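Local coordinates for uncharacterized protein DUF849 (Burkholderia xenovorans LB400, PDB 3E02) that probably cleaves 3-keto-5-aminohexanoate or a related beta-keto acid, using a zinc ion bound in a TIM-barrel domain, at residues R106-A110 with R298-T303. Coordinates in Å, arbitrary orientation, origin at the centre of the assembly. Numbering follows the deposited sequence.
Sequences RPEVA and RAMLKT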
ATOM      1  N   ARG A 106     -15.807  -7.153  36.841  1.00 35.00           N
ATOM      2  CA  ARG A 106     -16.094  -8.287  35.947  1.00 36.06           C
ATOM      3  C   ARG A 106     -16.974  -7.798  34.772  1.00 35.87           C
ATOM      4  O   ARG A 106     -18.085  -8.285  34.575  1.00 35.71           O
ATOM      5  CB  ARG A 106     -16.688  -9.464  36.730  1.00 35.98           C
ATOM      6  CG  ARG A 106     -15.681 -10.079  37.724  1.00 37.81           C
ATOM      7  CD  ARG A 106     -16.304 -11.127  38.630  1.00 39.07           C
ATOM      8  NE  ARG A 106     -16.753 -12.326  37.919  1.00 45.77           N
ATOM      9  CZ  ARG A 106     -16.066 -13.468  37.774  1.00 50.33           C
ATOM     10  NH1 ARG A 106     -14.826 -13.628  38.260  1.00 54.32           N
ATOM     11  NH2 ARG A 106     -16.626 -14.474  37.094  1.00 49.93           N
ATOM     12  N   PRO A 107     -16.445  -6.835  33.977  1.00 34.97           N
ATOM     13  CA  PRO A 107     -17.225  -6.236  32.906  1.00 35.22           C
ATOM     14  C   PRO A 107     -17.359  -7.135  31.682  1.00 34.19           C
ATOM     15  O   PRO A 107     -16.623  -8.106  31.529  1.00 33.31           O
ATOM     16  CB  PRO A 107     -16.406  -4.991  32.549  1.00 34.27           C
ATOM     17  CG  PRO A 107     -15.010  -5.438  32.757  1.00 35.32           C
ATOM     18  CD  PRO A 107     -15.066  -6.306  33.979  1.00 35.34           C
ATOM     19  N   GLU A 108     -18.304  -6.781  30.815  1.00 33.72           N
ATOM     20  CA  GLU A 108     -18.477  -7.471  29.540  1.00 33.60           C
ATOM     21  C   GLU A 108     -17.279  -7.236  28.621  1.00 32.31           C
ATOM     22  O   GLU A 108     -16.912  -8.126  27.834  1.00 32.10           O
ATOM     23  CB  GLU A 108     -19.718  -6.979  28.808  1.00 34.40           C
ATOM     24  CG  GLU A 108     -21.016  -7.315  29.477  1.00 34.78           C
ATOM     25  CD  GLU A 108     -22.163  -6.938  28.595  1.00 34.63           C
ATOM     26  OE1 GLU A 108     -22.566  -7.782  27.770  1.00 35.57           O
ATOM     27  OE2 GLU A 108     -22.639  -5.802  28.733  1.00 34.11           O
ATOM     28  N   VAL A 109     -16.704  -6.030  28.707  1.00 31.23           N
ATOM     29  CA  VAL A 109     -15.564  -5.638  27.897  1.00 32.62           C
ATOM     30  C   VAL A 109     -14.508  -4.881  28.716  1.00 32.66           C
ATOM     31  O   VAL A 109     -14.838  -4.142  29.641  1.00 33.26           O
ATOM     32  CB  VAL A 109     -16.006  -4.773  26.671  1.00 33.11           C
ATOM     33  CG1 VAL A 109     -14.798  -4.355  25.819  1.00 32.07           C
ATOM     34  CG2 VAL A 109     -17.042  -5.529  25.814  1.00 31.72           C
ATOM     35  N   ALA A 110     -13.241  -5.152  28.413  1.00 32.35           N
ATOM     36  CA  ALA A 110     -12.111  -4.409  28.976  1.00 33.36           C
ATOM     37  C   ALA A 110     -11.146  -4.083  27.858  1.00 33.60           C
ATOM     38  O   ALA A 110     -11.012  -4.869  26.913  1.00 33.59           O
ATOM     39  CB  ALA A 110     -11.404  -5.214  30.077  1.00 33.23           C
ATOM     40  N   ARG A 298     -23.363  -6.324  21.415  1.00 33.61           N
ATOM     41  CA  ARG A 298     -23.127  -7.520  22.257  1.00 32.51           C
ATOM     42  C   ARG A 298     -23.085  -8.805  21.421  1.00 33.50           C
ATOM     43  O   ARG A 298     -22.246  -9.667  21.662  1.00 34.13           O
ATOM     44  CB  ARG A 298     -24.201  -7.658  23.352  1.00 32.41           C
ATOM     45  CG  ARG A 298     -24.122  -6.621  24.453  1.00 30.60           C
ATOM     46  CD  ARG A 298     -25.105  -6.909  25.580  1.00 34.05           C
ATOM     47  NE  ARG A 298     -24.875  -5.978  26.690  1.00 32.11           N
ATOM     48  CZ  ARG A 298     -25.373  -4.746  26.797  1.00 35.24           C
ATOM     49  NH1 ARG A 298     -26.216  -4.253  25.895  1.00 37.90           N
ATOM     50  NH2 ARG A 298     -25.031  -4.003  27.853  1.00 36.65           N
ATOM     51  N   ALA A 299     -23.991  -8.915  20.450  1.00 33.86           N
ATOM     52  CA  ALA A 299     -24.046 -10.061  19.539  1.00 34.41           C
ATOM     53  C   ALA A 299     -22.827 -10.079  18.619  1.00 34.93           C
ATOM     54  O   ALA A 299     -22.305 -11.147  18.328  1.00 35.92           O
ATOM     55  CB  ALA A 299     -25.348 -10.053  18.721  1.00 34.22           C
HETATM   56  N   MSE A 300     -22.376  -8.906  18.167  1.00 34.62           N
HETATM   57  CA  MSE A 300     -21.177  -8.810  17.325  1.00 35.46           C
HETATM   58  C   MSE A 300     -19.926  -9.230  18.103  1.00 35.59           C
HETATM   59  O   MSE A 300     -19.169 -10.071  17.641  1.00 34.71           O
HETATM   60  CB  MSE A 300     -20.990  -7.387  16.762  1.00 35.73           C
HETATM   61  CG  MSE A 300     -22.007  -7.018  15.692  1.00 36.30           C
HETATM   62 SE   MSE A 300     -22.063  -5.111  15.355  0.75 35.53          SE
HETATM   63  CE  MSE A 300     -20.348  -4.835  14.555  1.00 34.57           C
ATOM     64  N   LEU A 301     -19.742  -8.660  19.289  1.00 35.01           N
ATOM     65  CA  LEU A 301     -18.573  -8.954  20.130  1.00 35.71           C
ATOM     66  C   LEU A 301     -18.656 -10.266  20.924  1.00 35.61           C
ATOM     67  O   LEU A 301     -17.634 -10.707  21.472  1.00 35.95           O
ATOM     68  CB  LEU A 301     -18.301  -7.792  21.081  1.00 35.38           C
ATOM     69  CG  LEU A 301     -18.072  -6.433  20.415  1.00 40.56           C
ATOM     70  CD1 LEU A 301     -17.798  -5.360  21.454  1.00 42.55           C
ATOM     71  CD2 LEU A 301     -16.948  -6.507  19.441  1.00 46.19           C
ATOM     72  N   LYS A 302     -19.851 -10.865  20.981  1.00 35.16           N
ATOM     73  CA  LYS A 302     -20.122 -12.114  21.707  1.00 35.83           C
ATOM     74  C   LYS A 302     -19.811 -11.938  23.195  1.00 34.79           C
ATOM     75  O   LYS A 302     -19.079 -12.713  23.792  1.00 33.80           O
ATOM     76  CB  LYS A 302     -19.361 -13.305  21.096  1.00 36.80           C
ATOM     77  CG  LYS A 302     -19.636 -13.599  19.629  1.00 41.24           C
ATOM     78  CD  LYS A 302     -21.040 -14.117  19.402  1.00 50.53           C
ATOM     79  CE  LYS A 302     -21.270 -14.496  17.936  1.00 52.03           C
ATOM     80  NZ  LYS A 302     -20.356 -15.606  17.493  1.00 59.73           N
ATOM     81  N   THR A 303     -20.385 -10.900  23.788  1.00 35.50           N
ATOM     82  CA  THR A 303     -20.185 -10.607  25.208  1.00 35.76           C
ATOM     83  C   THR A 303     -21.063 -11.508  26.071  1.00 36.40           C
ATOM     84  O   THR A 303     -22.024 -12.103  25.586  1.00 37.20           O
ATOM     85  CB  THR A 303     -20.477  -9.136  25.547  1.00 35.59           C
ATOM     86  OG1 THR A 303     -21.853  -8.847  25.285  1.00 39.73           O
ATOM     87  CG2 THR A 303     -19.560  -8.195  24.734  1.00 32.68           C
TER
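The buried carboxylate of Glu108, just ahead of strand 109-113, is the polar centre of this contact with the C-terminal end of helix 294-301. Arg298 meets it edge-on in a salt bridge: NE donates to Glu108 OE2 at 3.0 Å and NH2 to the same OE2 at 3.1 Å, while the NE bond to Glu108 OE1, also 3.1 Å, is weak. OE1 takes its better bond from Thr303, whose OG1 donates to Glu108 OE1 over 2.8 Å, and a weak one from the backbone N of Gly305. The far side of the guanidinium is satisfied too, since NH1 reaches Asp80 O and a second carboxylate, Asp295. Thr303 can face the glutamate because the helix ends here: Lys302 has positive phi, and Thr303 N bonds back to Arg298 O at 3.1 Å. Beside the polar cluster, Val109 CG2 packs on Thr303 CG2 at 3.8 Å and, more loosely, on Leu301 CD1 at 4.4 Å; the bound zinc is about 11 Å from the Val109 side chain. The contact thus fastens the chain leaving the last helix to the start of a parallel barrel strand, which lies between strands 82-85 and 168-173.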